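Local coordinates for DegT/DnrJ/EryC1/StrS aminotransferase (Brucella abortus 2308, PDB 4QGR), which binds pyridoxal 5'-phosphate and probably acts as a transaminase, as members of the DegT/DnrJ/EryC1 family generally do, at residues 306-311 with 376-381. Numbering follows the deposited sequence.
Sequences DGLKAQ and GFHGKK
Phe377, on the last turn of helix 364-377, lays its ring against helix 305-314 at Gly307 and Leu308, an apolar helix-to-helix contact near the chain's C-terminus. The beta carbon of Phe377 points toward the other helix, and CG is anti to the backbone N (chi1 -177°). One ring face receives Leu308: its CA sits over the ring centre, 3.8 Å above the plane, and its CB makes a CH-pi contact 4.2 Å from the centroid and 20° off the normal. The ring meets the backbone more closely than the side chain, with Phe377 CZ 3.4 Å from Leu308 N and Phe377 CE1 3.5 Å from Gly307 C. Gly307 has no side chain, and the ring comes right up to its backbone. Further round, Leu308 CD1 packs 3.9 Å from Phe377 CG, while Gln311 CB approaches Phe377 CD1 obliquely at 4.1 Å; beyond the two segments, Leu308 also touches Ile374 and Gln311 touches Val373, extending the helix pairing by a turn. The His378 ring comes to the edge of Phe377, its CD2 in the plane of that ring, while Phe377 CD2 stands over the imidazole centre, 3.6 Å above it, with His378 NE2 hydrogen-bonded to Ser302 OG in the loop before helix 305-314. The contact thus combines aromatic and aliphatic packing with a polar tie to that loop. The helix has ended by His378, the first residue to leave helical angles; Gly379, at positive phi (84°), is the C-prime residue, Gly379 N bonds to Gly376 O at 3.0 Å and Lys380 N pairs with Arg375 O. Away from the cofactor site, the arrangement is that of two surface helices packed through an aromatic side chain, one of them ended by a Schellman motif.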
loop_
_atom_site.group_PDB
_atom_site.type_symbol
_atom_site.label_atom_id
_atom_site.label_comp_id
_atom_site.label_asym_id
_atom_site.label_seq_id
_atom_site.Cartn_x
_atom_site.Cartn_y
_atom_site.Cartn_z
ATOM N N ASP A 306 7.414 22.337 27.481
ATOM C CA ASP A 306 8.715 22.309 26.774
ATOM C C ASP A 306 9.861 22.102 27.775
ATOM O O ASP A 306 10.819 21.349 27.510
ATOM C CB ASP A 306 8.938 23.577 25.973
ATOM C CG ASP A 306 8.097 23.620 24.707
ATOM O OD1 ASP A 306 7.482 22.602 24.337
ATOM O OD2 ASP A 306 8.063 24.691 24.086
ATOM N N GLY A 307 9.755 22.781 28.909
ATOM C CA GLY A 307 10.706 22.618 30.036
ATOM C C GLY A 307 10.774 21.185 30.549
ATOM O O GLY A 307 11.858 20.648 30.825
ATOM N N LEU A 308 9.602 20.578 30.733
ATOM C CA LEU A 308 9.506 19.196 31.191
ATOM C C LEU A 308 10.158 18.247 30.218
ATOM O O LEU A 308 10.977 17.401 30.609
ATOM C CB LEU A 308 8.049 18.792 31.420
ATOM C CG LEU A 308 7.841 17.352 31.842
ATOM C CD1 LEU A 308 8.630 17.097 33.089
ATOM C CD2 LEU A 308 6.397 17.008 32.066
ATOM N N LYS A 309 9.813 18.384 28.939
ATOM C CA LYS A 309 10.362 17.478 27.937
ATOM C C LYS A 309 11.907 17.559 27.879
ATOM O O LYS A 309 12.599 16.541 27.736
ATOM C CB LYS A 309 9.763 17.835 26.600
ATOM C CG LYS A 309 10.262 17.056 25.406
ATOM C CD LYS A 309 9.396 17.392 24.211
ATOM C CE LYS A 309 9.568 16.396 23.102
ATOM N NZ LYS A 309 10.928 16.328 22.576
ATOM N N ALA A 310 12.440 18.771 28.028
ATOM C CA ALA A 310 13.887 18.968 27.993
ATOM C C ALA A 310 14.558 18.340 29.221
ATOM O O ALA A 310 15.656 17.789 29.129
ATOM C CB ALA A 310 14.197 20.474 27.946
ATOM N N GLN A 311 13.940 18.518 30.388
ATOM C CA GLN A 311 14.469 17.946 31.596
ATOM C C GLN A 311 14.410 16.429 31.507
ATOM O O GLN A 311 15.314 15.744 31.987
ATOM C CB GLN A 311 13.692 18.455 32.820
ATOM C CG GLN A 311 14.164 17.885 34.143
ATOM C CD GLN A 311 15.643 18.155 34.391
ATOM O OE1 GLN A 311 16.166 19.173 33.973
ATOM N NE2 GLN A 311 16.325 17.221 35.035
ATOM N N GLY A 376 9.874 16.066 40.359
ATOM C CA GLY A 376 10.944 16.990 40.700
ATOM C C GLY A 376 10.844 18.274 39.905
ATOM O O GLY A 376 11.027 19.354 40.450
ATOM N N PHE A 377 10.564 18.161 38.603
ATOM C CA PHE A 377 10.347 19.323 37.751
ATOM C C PHE A 377 9.270 20.228 38.315
ATOM O O PHE A 377 9.398 21.449 38.254
ATOM C CB PHE A 377 9.929 18.903 36.323
ATOM C CG PHE A 377 9.757 20.070 35.374
ATOM C CD1 PHE A 377 10.867 20.716 34.830
ATOM C CD2 PHE A 377 8.491 20.540 35.049
ATOM C CE1 PHE A 377 10.703 21.790 33.977
ATOM C CE2 PHE A 377 8.324 21.611 34.176
ATOM C CZ PHE A 377 9.437 22.240 33.651
ATOM N N HIS A 378 8.202 19.628 38.858
ATOM C CA HIS A 378 7.084 20.374 39.375
ATOM C C HIS A 378 7.217 20.700 40.875
ATOM O O HIS A 378 6.243 20.997 41.542
ATOM C CB HIS A 378 5.785 19.633 39.040
ATOM C CG HIS A 378 5.411 19.741 37.601
ATOM N ND1 HIS A 378 5.153 20.953 37.002
ATOM C CD2 HIS A 378 5.273 18.803 36.635
ATOM C CE1 HIS A 378 4.874 20.760 35.728
ATOM N NE2 HIS A 378 4.927 19.463 35.482
ATOM N N GLY A 379 8.438 20.640 41.386
ATOM C CA GLY A 379 8.738 21.160 42.717
ATOM C C GLY A 379 8.452 20.212 43.856
ATOM O O GLY A 379 8.491 20.646 45.003
ATOM N N LYS A 380 8.156 18.938 43.569
ATOM C CA LYS A 380 8.022 17.906 44.621
ATOM C C LYS A 380 9.427 17.468 45.050
ATOM O O LYS A 380 10.246 17.135 44.204
ATOM C CB LYS A 380 7.206 16.702 44.128
ATOM N N LYS A 381 9.718 17.490 46.356
ATOM C CA LYS A 381 11.084 17.213 46.862
ATOM C C LYS A 381 11.496 15.742 46.712
ATOM O O LYS A 381 10.656 14.862 46.526
ATOM C CB LYS A 381 11.232 17.661 48.329
#